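Putative CRISPR-associated endoribonuclease-like protein Cas6 (Pyrococcus furiosus, PDB 3UFC) binds CRISPR RNA as a paralogue of the Cas6 endoribonucleases of the prokaryotic adaptive immune system, and may itself act as a hydrolase on ester bonds. Local coordinates at residues Q29-A34 with R40-L45; E94-S99 with F109-I114; M3-K8 with E87-I92; E172-L177 with A218-E223; P16-N21 with S55-R60. One frame throughout, in Å; residues are numbered along the deposited sequence.

Interaction 1 of 5, residues Q29-A34 with R40-L45; sequences QIVEKA and RIVKLL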
# COMPACT_ATOMS: atom_id res chain seq x y z
N GLN A 29 -6.78 2.63 12.41
CA GLN A 29 -6.26 3.72 13.21
C GLN A 29 -5.95 4.96 12.38
O GLN A 29 -6.23 6.08 12.82
CB GLN A 29 -5.01 3.26 13.97
CG GLN A 29 -5.32 2.17 15.00
CD GLN A 29 -4.07 1.60 15.63
OE1 GLN A 29 -3.46 2.22 16.50
NE2 GLN A 29 -3.67 0.41 15.18
N ILE A 30 -5.39 4.77 11.19
CA ILE A 30 -5.08 5.91 10.33
C ILE A 30 -6.39 6.61 9.96
O ILE A 30 -6.49 7.84 10.06
CB ILE A 30 -4.35 5.46 9.04
CG1 ILE A 30 -3.00 4.83 9.40
CG2 ILE A 30 -4.16 6.65 8.10
CD1 ILE A 30 -2.28 4.17 8.22
N VAL A 31 -7.39 5.84 9.55
CA VAL A 31 -8.68 6.40 9.17
C VAL A 31 -9.34 7.10 10.37
O VAL A 31 -9.90 8.19 10.24
CB VAL A 31 -9.64 5.32 8.63
CG1 VAL A 31 -11.02 5.92 8.39
CG2 VAL A 31 -9.08 4.72 7.33
N GLU A 32 -9.27 6.46 11.53
CA GLU A 32 -9.86 7.02 12.74
C GLU A 32 -9.19 8.37 13.05
O GLU A 32 -9.87 9.36 13.29
CB GLU A 32 -9.67 6.05 13.91
CG GLU A 32 -10.39 6.43 15.19
CD GLU A 32 -9.75 7.60 15.91
OE1 GLU A 32 -8.53 7.53 16.19
OE2 GLU A 32 -10.45 8.59 16.20
N LYS A 33 -7.87 8.40 13.01
CA LYS A 33 -7.14 9.63 13.30
C LYS A 33 -7.41 10.74 12.28
O LYS A 33 -7.58 11.90 12.66
CB LYS A 33 -5.63 9.35 13.37
CG LYS A 33 -5.26 8.40 14.51
CD LYS A 33 -3.79 8.03 14.48
CE LYS A 33 -3.48 6.99 15.55
NZ LYS A 33 -3.82 7.50 16.91
N ALA A 34 -7.47 10.39 11.00
CA ALA A 34 -7.72 11.39 9.96
C ALA A 34 -9.15 11.91 10.01
O ALA A 34 -9.41 13.09 9.79
CB ALA A 34 -7.42 10.81 8.58
N ARG A 40 -14.99 14.44 6.41
CA ARG A 40 -15.30 14.36 4.99
C ARG A 40 -14.38 13.50 4.14
O ARG A 40 -14.75 13.12 3.03
CB ARG A 40 -15.39 15.78 4.41
CG ARG A 40 -16.68 16.50 4.78
CD ARG A 40 -16.66 17.96 4.38
NE ARG A 40 -15.68 18.72 5.15
CZ ARG A 40 -15.57 20.04 5.12
NH1 ARG A 40 -16.39 20.76 4.36
NH2 ARG A 40 -14.65 20.65 5.85
N ILE A 41 -13.18 13.19 4.63
CA ILE A 41 -12.27 12.36 3.85
C ILE A 41 -12.34 10.89 4.24
O ILE A 41 -11.65 10.06 3.66
CB ILE A 41 -10.79 12.81 3.98
CG1 ILE A 41 -10.33 12.68 5.44
CG2 ILE A 41 -10.63 14.23 3.46
CD1 ILE A 41 -8.84 12.91 5.61
N VAL A 42 -13.17 10.58 5.23
CA VAL A 42 -13.31 9.19 5.65
C VAL A 42 -13.85 8.34 4.50
O VAL A 42 -13.41 7.21 4.30
CB VAL A 42 -14.24 9.06 6.87
CG1 VAL A 42 -14.49 7.59 7.19
CG2 VAL A 42 -13.62 9.75 8.07
N LYS A 43 -14.80 8.89 3.75
CA LYS A 43 -15.39 8.18 2.62
C LYS A 43 -14.33 7.87 1.56
O LYS A 43 -14.37 6.81 0.93
CB LYS A 43 -16.52 9.00 1.99
CG LYS A 43 -16.06 10.28 1.31
CD LYS A 43 -17.22 11.00 0.63
CE LYS A 43 -18.11 11.71 1.64
NZ LYS A 43 -17.40 12.86 2.28
N LEU A 44 -13.39 8.79 1.37
CA LEU A 44 -12.32 8.58 0.39
C LEU A 44 -11.34 7.54 0.91
O LEU A 44 -10.86 6.68 0.17
CB LEU A 44 -11.58 9.89 0.12
CG LEU A 44 -12.42 11.09 -0.32
CD1 LEU A 44 -11.49 12.23 -0.71
CD2 LEU A 44 -13.31 10.69 -1.50
N LEU A 45 -11.03 7.63 2.20
CA LEU A 45 -10.11 6.71 2.84
C LEU A 45 -10.59 5.27 2.83
O LEU A 45 -9.78 4.35 2.68
CB LEU A 45 -9.86 7.15 4.28
CG LEU A 45 -8.58 7.93 4.64
CD1 LEU A 45 -8.10 8.78 3.49
CD2 LEU A 45 -8.87 8.77 5.89

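Interaction 2 of 5, residues E94-S99 with F109-I114; sequences EGIEKS and FLVADI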
# COMPACT_ATOMS: atom_id res chain seq x y z
N GLU A 94 -2.14 15.67 9.85
CA GLU A 94 -2.71 16.41 10.97
C GLU A 94 -3.33 15.46 11.98
O GLU A 94 -3.15 15.61 13.19
CB GLU A 94 -3.77 17.40 10.47
CG GLU A 94 -3.21 18.59 9.73
CD GLU A 94 -4.29 19.49 9.15
OE1 GLU A 94 -5.28 19.77 9.86
OE2 GLU A 94 -4.15 19.92 7.98
N GLY A 95 -4.06 14.47 11.47
CA GLY A 95 -4.69 13.49 12.35
C GLY A 95 -3.68 12.75 13.21
O GLY A 95 -3.94 12.48 14.37
N ILE A 96 -2.53 12.44 12.63
CA ILE A 96 -1.48 11.72 13.35
C ILE A 96 -0.72 12.64 14.30
O ILE A 96 -0.28 12.21 15.37
CB ILE A 96 -0.50 11.05 12.36
CG1 ILE A 96 -1.21 9.91 11.63
CG2 ILE A 96 0.73 10.54 13.10
CD1 ILE A 96 -0.36 9.20 10.60
N GLU A 97 -0.56 13.90 13.92
CA GLU A 97 0.13 14.86 14.77
C GLU A 97 -0.67 15.08 16.05
O GLU A 97 -0.09 15.27 17.12
CB GLU A 97 0.32 16.19 14.04
CG GLU A 97 1.49 16.19 13.06
CD GLU A 97 2.83 16.16 13.76
OE1 GLU A 97 3.18 17.17 14.42
OE2 GLU A 97 3.55 15.14 13.67
N LYS A 98 -1.99 15.03 15.93
CA LYS A 98 -2.88 15.22 17.07
C LYS A 98 -3.00 13.96 17.94
O LYS A 98 -3.16 14.05 19.16
CB LYS A 98 -4.27 15.63 16.59
CG LYS A 98 -5.31 15.71 17.70
CD LYS A 98 -6.67 16.12 17.14
CE LYS A 98 -7.72 16.20 18.23
NZ LYS A 98 -9.06 16.59 17.69
N SER A 99 -2.92 12.79 17.30
CA SER A 99 -3.02 11.52 18.01
C SER A 99 -1.89 10.63 17.50
O SER A 99 -2.12 9.71 16.70
CB SER A 99 -4.38 10.88 17.74
OG SER A 99 -4.53 9.67 18.46
N PHE A 109 3.25 2.06 19.81
CA PHE A 109 4.25 2.83 19.10
C PHE A 109 3.96 4.32 19.24
O PHE A 109 2.80 4.73 19.36
CB PHE A 109 4.24 2.51 17.60
CG PHE A 109 4.77 1.15 17.26
CD1 PHE A 109 6.10 0.98 16.87
CD2 PHE A 109 3.94 0.03 17.30
CE1 PHE A 109 6.59 -0.29 16.53
CE2 PHE A 109 4.42 -1.24 16.96
CZ PHE A 109 5.75 -1.39 16.57
N LEU A 110 5.01 5.12 19.22
CA LEU A 110 4.85 6.57 19.29
C LEU A 110 5.41 7.10 17.98
O LEU A 110 6.49 6.68 17.55
CB LEU A 110 5.64 7.15 20.47
CG LEU A 110 5.49 8.66 20.69
CD1 LEU A 110 4.01 9.03 20.80
CD2 LEU A 110 6.23 9.07 21.97
N VAL A 111 4.68 7.98 17.31
CA VAL A 111 5.19 8.55 16.06
C VAL A 111 6.35 9.45 16.44
O VAL A 111 6.17 10.43 17.17
CB VAL A 111 4.11 9.37 15.33
CG1 VAL A 111 4.73 10.11 14.15
CG2 VAL A 111 2.99 8.46 14.85
N ALA A 112 7.54 9.13 15.95
CA ALA A 112 8.74 9.89 16.27
C ALA A 112 9.00 11.03 15.31
O ALA A 112 9.67 12.01 15.67
CB ALA A 112 9.94 8.96 16.32
N ASP A 113 8.50 10.92 14.08
CA ASP A 113 8.72 11.96 13.09
C ASP A 113 7.91 11.70 11.83
O ASP A 113 7.58 10.55 11.52
CB ASP A 113 10.21 12.03 12.75
CG ASP A 113 10.57 13.23 11.89
OD1 ASP A 113 10.03 14.32 12.13
OD2 ASP A 113 11.41 13.07 10.99
N ILE A 114 7.56 12.77 11.13
CA ILE A 114 6.81 12.69 9.88
C ILE A 114 7.57 13.57 8.89
O ILE A 114 7.72 14.77 9.11
CB ILE A 114 5.37 13.23 10.03
CG1 ILE A 114 4.60 12.41 11.06
CG2 ILE A 114 4.66 13.18 8.67
CD1 ILE A 114 3.20 12.92 11.32

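Interaction 3 of 5, residues M3-K8 with E87-I92; sequences MRIEIK and EIIKGI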
# COMPACT_ATOMS: atom_id res chain seq x y z
N MET A 3 1.13 13.63 -2.52
CA MET A 3 2.31 13.62 -1.67
C MET A 3 2.61 12.24 -1.10
O MET A 3 1.72 11.40 -0.93
CB MET A 3 2.14 14.62 -0.52
CG MET A 3 3.39 14.83 0.33
SD MET A 3 3.18 16.08 1.65
CE MET A 3 3.13 17.59 0.69
N ARG A 4 3.88 12.02 -0.80
CA ARG A 4 4.39 10.78 -0.24
C ARG A 4 5.10 11.15 1.06
O ARG A 4 5.94 12.07 1.07
CB ARG A 4 5.36 10.17 -1.24
CG ARG A 4 6.16 9.00 -0.76
CD ARG A 4 6.90 8.37 -1.93
NE ARG A 4 5.97 7.75 -2.86
CZ ARG A 4 6.07 6.50 -3.30
NH1 ARG A 4 7.08 5.74 -2.90
NH2 ARG A 4 5.15 6.01 -4.11
N ILE A 5 4.77 10.47 2.15
CA ILE A 5 5.41 10.75 3.44
C ILE A 5 5.98 9.52 4.13
O ILE A 5 5.61 8.38 3.83
CB ILE A 5 4.44 11.44 4.43
CG1 ILE A 5 3.29 10.49 4.77
CG2 ILE A 5 3.92 12.74 3.85
CD1 ILE A 5 2.35 11.03 5.83
N GLU A 6 6.90 9.77 5.06
CA GLU A 6 7.52 8.72 5.84
C GLU A 6 7.24 9.02 7.30
O GLU A 6 7.49 10.13 7.78
CB GLU A 6 9.03 8.67 5.62
CG GLU A 6 9.72 7.62 6.49
CD GLU A 6 11.24 7.64 6.37
OE1 GLU A 6 11.90 6.81 7.03
OE2 GLU A 6 11.77 8.47 5.61
N ILE A 7 6.71 8.03 8.00
CA ILE A 7 6.39 8.17 9.41
C ILE A 7 7.34 7.27 10.18
O ILE A 7 7.38 6.06 9.95
CB ILE A 7 4.93 7.76 9.68
CG1 ILE A 7 3.99 8.67 8.88
CG2 ILE A 7 4.62 7.83 11.17
CD1 ILE A 7 2.55 8.28 8.95
N LYS A 8 8.13 7.86 11.07
CA LYS A 8 9.06 7.08 11.88
C LYS A 8 8.30 6.65 13.12
O LYS A 8 7.58 7.45 13.72
CB LYS A 8 10.28 7.92 12.28
CG LYS A 8 11.11 8.42 11.11
CD LYS A 8 11.69 7.26 10.30
CE LYS A 8 12.64 6.41 11.14
NZ LYS A 8 13.20 5.27 10.36
N GLU A 87 -5.11 16.70 -0.11
CA GLU A 87 -6.06 16.89 0.98
C GLU A 87 -6.11 15.64 1.87
O GLU A 87 -6.31 15.73 3.08
CB GLU A 87 -7.45 17.19 0.41
CG GLU A 87 -8.46 17.64 1.45
CD GLU A 87 -8.20 19.05 1.96
OE1 GLU A 87 -8.92 19.49 2.87
OE2 GLU A 87 -7.27 19.71 1.44
N ILE A 88 -5.93 14.47 1.26
CA ILE A 88 -5.95 13.23 2.02
C ILE A 88 -4.71 13.17 2.90
O ILE A 88 -4.78 12.85 4.08
CB ILE A 88 -5.97 11.98 1.10
CG1 ILE A 88 -7.37 11.80 0.50
CG2 ILE A 88 -5.55 10.74 1.88
CD1 ILE A 88 -7.50 10.58 -0.41
N ILE A 89 -3.57 13.49 2.31
CA ILE A 89 -2.31 13.48 3.04
C ILE A 89 -2.33 14.47 4.21
O ILE A 89 -1.88 14.14 5.31
CB ILE A 89 -1.13 13.81 2.11
CG1 ILE A 89 -0.98 12.71 1.06
CG2 ILE A 89 0.16 13.95 2.93
CD1 ILE A 89 -0.70 11.33 1.63
N LYS A 90 -2.84 15.68 3.99
CA LYS A 90 -2.88 16.67 5.07
C LYS A 90 -3.81 16.22 6.19
O LYS A 90 -3.56 16.48 7.36
CB LYS A 90 -3.29 18.04 4.54
CG LYS A 90 -4.73 18.17 4.09
CD LYS A 90 -5.03 19.59 3.62
CE LYS A 90 -4.14 20.01 2.46
NZ LYS A 90 -4.44 21.38 1.96
N GLY A 91 -4.89 15.54 5.81
CA GLY A 91 -5.82 15.04 6.81
C GLY A 91 -5.14 13.98 7.66
O GLY A 91 -5.27 13.96 8.89
N ILE A 92 -4.38 13.10 7.01
CA ILE A 92 -3.66 12.04 7.70
C ILE A 92 -2.53 12.59 8.58
O ILE A 92 -2.38 12.19 9.73
CB ILE A 92 -3.06 11.01 6.70
CG1 ILE A 92 -4.19 10.19 6.07
CG2 ILE A 92 -2.06 10.10 7.40
CD1 ILE A 92 -3.74 9.25 4.96

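Interaction 4 of 5, residues E172-L177 with A218-E223; sequences EVMGDL and AKFGYE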
# COMPACT_ATOMS: atom_id res chain seq x y z
N GLU A 172 -12.48 6.37 -11.42
CA GLU A 172 -13.15 6.74 -10.18
C GLU A 172 -12.41 7.83 -9.41
O GLU A 172 -13.01 8.81 -8.98
CB GLU A 172 -13.31 5.50 -9.30
CG GLU A 172 -13.86 5.80 -7.92
CD GLU A 172 -15.21 6.48 -7.97
OE1 GLU A 172 -16.09 6.02 -8.73
OE2 GLU A 172 -15.40 7.47 -7.23
N VAL A 173 -11.10 7.66 -9.23
CA VAL A 173 -10.32 8.63 -8.47
C VAL A 173 -10.01 9.94 -9.21
O VAL A 173 -10.20 11.02 -8.65
CB VAL A 173 -8.99 7.99 -7.97
CG1 VAL A 173 -8.13 9.03 -7.26
CG2 VAL A 173 -9.31 6.84 -7.02
N MET A 174 -9.57 9.84 -10.46
CA MET A 174 -9.24 11.03 -11.24
C MET A 174 -10.45 11.68 -11.93
O MET A 174 -10.37 12.82 -12.36
CB MET A 174 -8.18 10.70 -12.30
CG MET A 174 -6.92 10.04 -11.74
SD MET A 174 -6.13 11.02 -10.42
CE MET A 174 -5.29 12.26 -11.39
N GLY A 175 -11.55 10.94 -12.05
CA GLY A 175 -12.72 11.52 -12.69
C GLY A 175 -13.00 11.05 -14.10
O GLY A 175 -14.15 11.07 -14.55
N ASP A 176 -11.97 10.63 -14.82
CA ASP A 176 -12.16 10.13 -16.17
C ASP A 176 -11.03 9.17 -16.52
O ASP A 176 -10.05 9.06 -15.79
CB ASP A 176 -12.19 11.29 -17.17
CG ASP A 176 -12.82 10.90 -18.51
OD1 ASP A 176 -13.01 11.79 -19.36
OD2 ASP A 176 -13.14 9.70 -18.70
N LEU A 177 -11.19 8.45 -17.63
CA LEU A 177 -10.17 7.50 -18.06
C LEU A 177 -8.95 8.28 -18.54
O LEU A 177 -9.07 9.42 -18.98
CB LEU A 177 -10.71 6.64 -19.21
CG LEU A 177 -11.84 5.65 -18.89
CD1 LEU A 177 -12.42 5.11 -20.19
CD2 LEU A 177 -11.31 4.51 -18.04
N ALA A 218 1.26 5.15 -14.72
CA ALA A 218 2.45 4.92 -13.90
C ALA A 218 2.43 5.89 -12.71
O ALA A 218 2.74 5.52 -11.58
CB ALA A 218 3.71 5.14 -14.74
N LYS A 219 2.06 7.14 -12.99
CA LYS A 219 1.99 8.16 -11.95
C LYS A 219 0.89 7.83 -10.95
O LYS A 219 1.07 7.99 -9.74
CB LYS A 219 1.73 9.53 -12.59
CG LYS A 219 1.77 10.69 -11.62
CD LYS A 219 1.73 12.02 -12.37
CE LYS A 219 1.85 13.21 -11.42
NZ LYS A 219 0.70 13.31 -10.48
N PHE A 220 -0.24 7.35 -11.45
CA PHE A 220 -1.36 6.98 -10.59
C PHE A 220 -0.96 5.83 -9.67
O PHE A 220 -1.27 5.85 -8.48
CB PHE A 220 -2.56 6.55 -11.44
CG PHE A 220 -3.80 6.28 -10.63
CD1 PHE A 220 -4.66 7.31 -10.28
CD2 PHE A 220 -4.09 4.98 -10.21
CE1 PHE A 220 -5.80 7.06 -9.52
CE2 PHE A 220 -5.24 4.72 -9.45
CZ PHE A 220 -6.10 5.76 -9.10
N GLY A 221 -0.28 4.83 -10.22
CA GLY A 221 0.15 3.69 -9.42
C GLY A 221 1.21 4.07 -8.41
O GLY A 221 1.27 3.53 -7.29
N TYR A 222 2.07 5.00 -8.80
CA TYR A 222 3.14 5.47 -7.92
C TYR A 222 2.54 6.23 -6.74
O TYR A 222 2.96 6.05 -5.60
CB TYR A 222 4.09 6.39 -8.69
CG TYR A 222 5.22 6.94 -7.85
CD1 TYR A 222 6.20 6.11 -7.32
CD2 TYR A 222 5.32 8.31 -7.60
CE1 TYR A 222 7.27 6.62 -6.57
CE2 TYR A 222 6.38 8.84 -6.86
CZ TYR A 222 7.35 7.99 -6.35
OH TYR A 222 8.41 8.51 -5.64
N GLU A 223 1.54 7.07 -7.01
CA GLU A 223 0.92 7.86 -5.96
C GLU A 223 -0.16 7.15 -5.16
O GLU A 223 -0.28 7.39 -3.95
CB GLU A 223 0.35 9.16 -6.55
CG GLU A 223 1.36 9.94 -7.40
CD GLU A 223 0.76 11.20 -8.02
OE1 GLU A 223 -0.44 11.21 -8.35
OE2 GLU A 223 1.52 12.17 -8.21

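Interaction 5 of 5, residues P16-N21 with S55-R60; sequences PVIPFN and SRIIIR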
# COMPACT_ATOMS: atom_id res chain seq x y z
N PRO A 16 10.11 -5.76 20.97
CA PRO A 16 8.75 -6.30 20.94
C PRO A 16 8.52 -7.21 19.74
O PRO A 16 9.29 -7.20 18.77
CB PRO A 16 7.88 -5.05 20.88
CG PRO A 16 8.70 -4.16 20.01
CD PRO A 16 10.10 -4.34 20.56
N VAL A 17 7.46 -8.01 19.81
CA VAL A 17 7.10 -8.91 18.72
C VAL A 17 5.70 -8.50 18.28
O VAL A 17 4.75 -8.57 19.06
CB VAL A 17 7.08 -10.38 19.18
CG1 VAL A 17 6.73 -11.29 18.00
CG2 VAL A 17 8.44 -10.77 19.75
N ILE A 18 5.58 -8.05 17.04
CA ILE A 18 4.28 -7.65 16.52
C ILE A 18 3.73 -8.76 15.63
O ILE A 18 4.48 -9.51 15.02
CB ILE A 18 4.37 -6.36 15.66
CG1 ILE A 18 5.25 -6.61 14.43
CG2 ILE A 18 4.91 -5.21 16.49
CD1 ILE A 18 5.30 -5.44 13.44
N PRO A 19 2.40 -8.88 15.56
CA PRO A 19 1.81 -9.93 14.72
C PRO A 19 2.08 -9.61 13.25
O PRO A 19 2.32 -8.45 12.90
CB PRO A 19 0.33 -9.86 15.08
CG PRO A 19 0.13 -8.41 15.43
CD PRO A 19 1.35 -8.11 16.26
N PHE A 20 2.05 -10.62 12.39
CA PHE A 20 2.30 -10.40 10.97
C PHE A 20 1.14 -9.69 10.27
O PHE A 20 1.35 -8.85 9.40
CB PHE A 20 2.51 -11.72 10.20
CG PHE A 20 3.57 -12.62 10.77
CD1 PHE A 20 3.22 -13.67 11.62
CD2 PHE A 20 4.90 -12.48 10.38
CE1 PHE A 20 4.18 -14.57 12.07
CE2 PHE A 20 5.87 -13.38 10.83
CZ PHE A 20 5.51 -14.43 11.67
N ASN A 21 -0.09 -10.05 10.65
CA ASN A 21 -1.30 -9.52 10.02
C ASN A 21 -1.94 -8.31 10.69
O ASN A 21 -3.04 -8.39 11.22
CB ASN A 21 -2.34 -10.65 9.94
CG ASN A 21 -1.74 -11.95 9.42
OD1 ASN A 21 -1.38 -12.06 8.25
ND2 ASN A 21 -1.61 -12.94 10.30
N SER A 55 2.50 1.50 2.96
CA SER A 55 3.41 0.37 2.97
C SER A 55 3.23 -0.53 4.18
O SER A 55 2.42 -0.27 5.07
CB SER A 55 4.85 0.87 2.99
OG SER A 55 5.16 1.39 4.28
N ARG A 56 4.00 -1.60 4.19
CA ARG A 56 4.01 -2.50 5.32
C ARG A 56 4.98 -1.76 6.27
O ARG A 56 5.70 -0.85 5.84
CB ARG A 56 4.58 -3.86 4.91
CG ARG A 56 3.61 -4.73 4.11
CD ARG A 56 2.61 -5.43 5.03
NE ARG A 56 3.27 -6.45 5.83
CZ ARG A 56 2.72 -7.07 6.87
NH1 ARG A 56 1.48 -6.78 7.25
NH2 ARG A 56 3.42 -7.97 7.55
N ILE A 57 4.98 -2.12 7.54
CA ILE A 57 5.89 -1.46 8.47
C ILE A 57 7.29 -1.93 8.09
O ILE A 57 7.58 -3.13 8.10
CB ILE A 57 5.55 -1.84 9.94
CG1 ILE A 57 4.16 -1.33 10.30
CG2 ILE A 57 6.59 -1.26 10.88
CD1 ILE A 57 3.65 -1.79 11.66
N ILE A 58 8.16 -0.99 7.71
CA ILE A 58 9.52 -1.32 7.31
C ILE A 58 10.47 -1.25 8.51
O ILE A 58 10.72 -0.18 9.06
CB ILE A 58 10.01 -0.35 6.20
CG1 ILE A 58 9.00 -0.33 5.05
CG2 ILE A 58 11.38 -0.78 5.69
CD1 ILE A 58 8.81 -1.67 4.38
N ILE A 59 10.98 -2.41 8.90
CA ILE A 59 11.88 -2.54 10.04
C ILE A 59 13.30 -2.88 9.58
O ILE A 59 13.53 -3.93 8.98
CB ILE A 59 11.35 -3.63 10.98
CG1 ILE A 59 9.90 -3.31 11.35
CG2 ILE A 59 12.21 -3.71 12.23
CD1 ILE A 59 9.14 -4.47 11.95
N ARG A 60 14.25 -1.99 9.85
CA ARG A 60 15.64 -2.18 9.44
C ARG A 60 16.24 -3.53 9.88
O ARG A 60 16.88 -4.21 9.08
CB ARG A 60 16.51 -1.04 9.98
CG ARG A 60 17.97 -1.13 9.56
CD ARG A 60 18.80 -0.03 10.21
NE ARG A 60 20.23 -0.19 9.95
CZ ARG A 60 21.17 0.58 10.47
NH1 ARG A 60 20.84 1.58 11.29
NH2 ARG A 60 22.45 0.36 10.19

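Interaction 1 of 5, residues Q29-A34 with R40-L45
Val31 and Val42 meet methyl to methyl, CG1 of Val31 lying 4.0 Å from CG1 of Val42, with the two side chains crossing at about a right angle. In both valines CG1 stands opposite the backbone N (chi1 174° and 173°), and it is this branch of each that is presented to its partner. The other branch of Val31 has a different neighbour: CG2 lies 4.0 Å from CB of Leu45, and here the two side chains slide past each other in opposite directions. Leu45 reaches further along the helix, setting its CD2 methyl 3.7 Å from CB of Ala34 by way of an off-staggered torsion (chi1 -100°) that points to some strain. The small Ala34 side chain also receives the end of Ile41, whose CD1 comes within 3.9 Å of the Ala34 CB. Ala34 is thereby held between an isoleucine and a leucine four residues apart, and no hydrogen bond crosses the interface. The contact joins helix 23-37 to the short helix 42-46 that follows it, two consecutive helices joined by a short link. Helix 86-98 closes the apolar cluster, with Ile92 against Ile30 and Ala34 and Ile88 against Leu45, while the Leu45 carbonyl oxygen accepts hydrogen bonds from Trp52 and Asn231.

Interaction 2 of 5, residues E94-S99 with F109-I114
Ile96 supplies the tight part of this contact, and it does so through one methyl. Its CG2 is 3.5 Å from CG2 of Val111, a close methyl-methyl approach in which the two side chains cross at about a right angle. The same Ile96 CG2 lies 3.9 Å from CD1 of Ile114, so it rests between two residues of the strand. In Ile96 chi1 -69° sets CG1 opposite the carbonyl carbon and leaves CG2 opposite the backbone N, facing the strand. Towards solvent the chemistry changes. Glu97 bends at its second torsion (chi2 -71°), which folds the chain back beside Ile114 and brings OE2 to 3.3 Å from the Ile114 CD1 methyl. This is van der Waals contact between a carboxylate oxygen and a hydrocarbon, with the two chains running past each other in opposite directions; Glu97 as a whole remains exposed at the margin. The axes of helix 94-98 and strand 109-114 come within 9.9 Å at 118°, a helix-on-sheet packing in the ferredoxin-like N-terminal half. Strand 107-116 lies between strands 3-11 and 101-104 in the antiparallel sheet. Ile7 from the first and Phe102 from the second both touch Ile96 and Val111, so the inner side of the contact continues into the sheet's hydrophobic layer.

Interaction 3 of 5, residues M3-K8 with E87-I92
Ile89 is the residue of segment 87-92, on helix 86-98, that meets strand 3-8, packing against both Met3 and Ile5. Before it in sequence, Glu87 takes part in a salt bridge on the outer side of the helix, its OE2 being 3.3 Å from NZ of Lys90 in a weak hydrogen bond, while Ile88 turns to Tyr51. Ile89 then divides its branches. Its chi1 of -64° puts CG1 opposite the carbonyl carbon, and the CD1 beyond it lies 3.5 Å from the Met3 backbone oxygen. CG2 of Ile89 is left opposite the backbone N and touches the Met3 side chain, with SD at 3.9 Å. The thioether passes obliquely over this branch before bending away at its last torsion (chi3 -72°). CG2 of Ile89 also meets CG2 of Ile5 at 4.1 Å, the two side chains running past each other in opposite directions. This is the helix-over-sheet layer of a ferredoxin-like fold: strand 3-11 is central in a five-stranded antiparallel sheet, flanked by strands 77-83 and 107-116, and the helix lies across one face of it. Further along, Gly91 brings its backbone close to Ala34 and Ile41. Ile92 points its side chain towards the strand and is also covered by Trp52.

Interaction 4 of 5, residues E172-L177 with A218-E223
Phe220 swings its ring away from its own helix with CG opposite the backbone N (chi1 -175°), while Met174 folds back through chi2 -55° and chi3 -78° so that its sulfur comes beside that ring. SD of Met174 lies 5.2 Å from the centroid of the Phe220 ring and close to the ring plane, a Met-aromatic contact made at the edge. The CG of Met174 approaches CD1 of Phe220 at 3.8 Å, the two side chains running in opposite directions. Val173 meets the same ring at its edge, CB 3.7 Å from CE1 of Phe220, with its two methyls reaching CE1 and CZ. The end of helix 158-174 is thus fastened to helix 215-224, two helices of the C-terminal Cas6 region. Gly175, with positive phi, is the first residue beyond the former helix. Phe220 also meets the ring of Tyr170, their planes at about 45°, and touches Met166 and Arg169. Lys219 forms a salt bridge with Glu223 along the second helix, Lys219 NZ to Glu223 OE2 2.7 Å.

Interaction 5 of 5, residues P16-N21 with S55-R60
Arg56 grips the backbone oxygen of Phe20 with both terminal nitrogens, and these are the polar links of the contact. NH2 of Arg56 donates to Phe20 O at 2.9 Å, in the carbonyl plane and on a lone pair, while NH1 donates to the same oxygen at 3.0 Å from nearly straight ahead of the C=O. The oxygen lies within the guanidinium plane, so the end-on fork fixes the rotation of that group. Bends at chi2 -80° and chi3 -69° curl the arginine chain to reach it. NH1 has a second partner in Asn23 OD1, just beyond the segment.

The apolar part is looser. CD1 of Ile18 lies 4.2 Å from CD1 of Ile59 and 4.4 Å from CD1 of Ile57, and the inner face continues through Val107 and Phe109, which also touch Ile18.

The arginine link, a feature of this protein, and the isoleucine cluster together tie segment 16-21, with strand 17-18 of a small three-stranded sheet, to strand 53-59. The arrangement is side-chain packing between the edge strands of two sheets, and strand 53-59 is an outermost strand of the five-stranded antiparallel sheet of the ferredoxin-like N-terminal domain.

Overall arrangement
Interactions 1 and 3 are buried and apolar across their segments; interaction 5 is buried too, but adds the arginine fork on a backbone carbonyl. Interactions 2 and 4 are only partly buried, one bringing a glutamate against a methyl, the other a methionine sulfur against a phenyl edge. Interactions 2 and 3 share helix 86-98 and neighbouring strands of one sheet, where the backbone of Lys8 is hydrogen-bonded to Ala112 and Asp113. Interaction 1 packs alongside that helix, with a probable hydrogen bond from Lys33 NZ to Ser99 O. Interaction 5 joins that sheet's far edge to a smaller one. Interaction 4 lies in the C-terminal region, meeting interaction 3 through Arg4 and Tyr222.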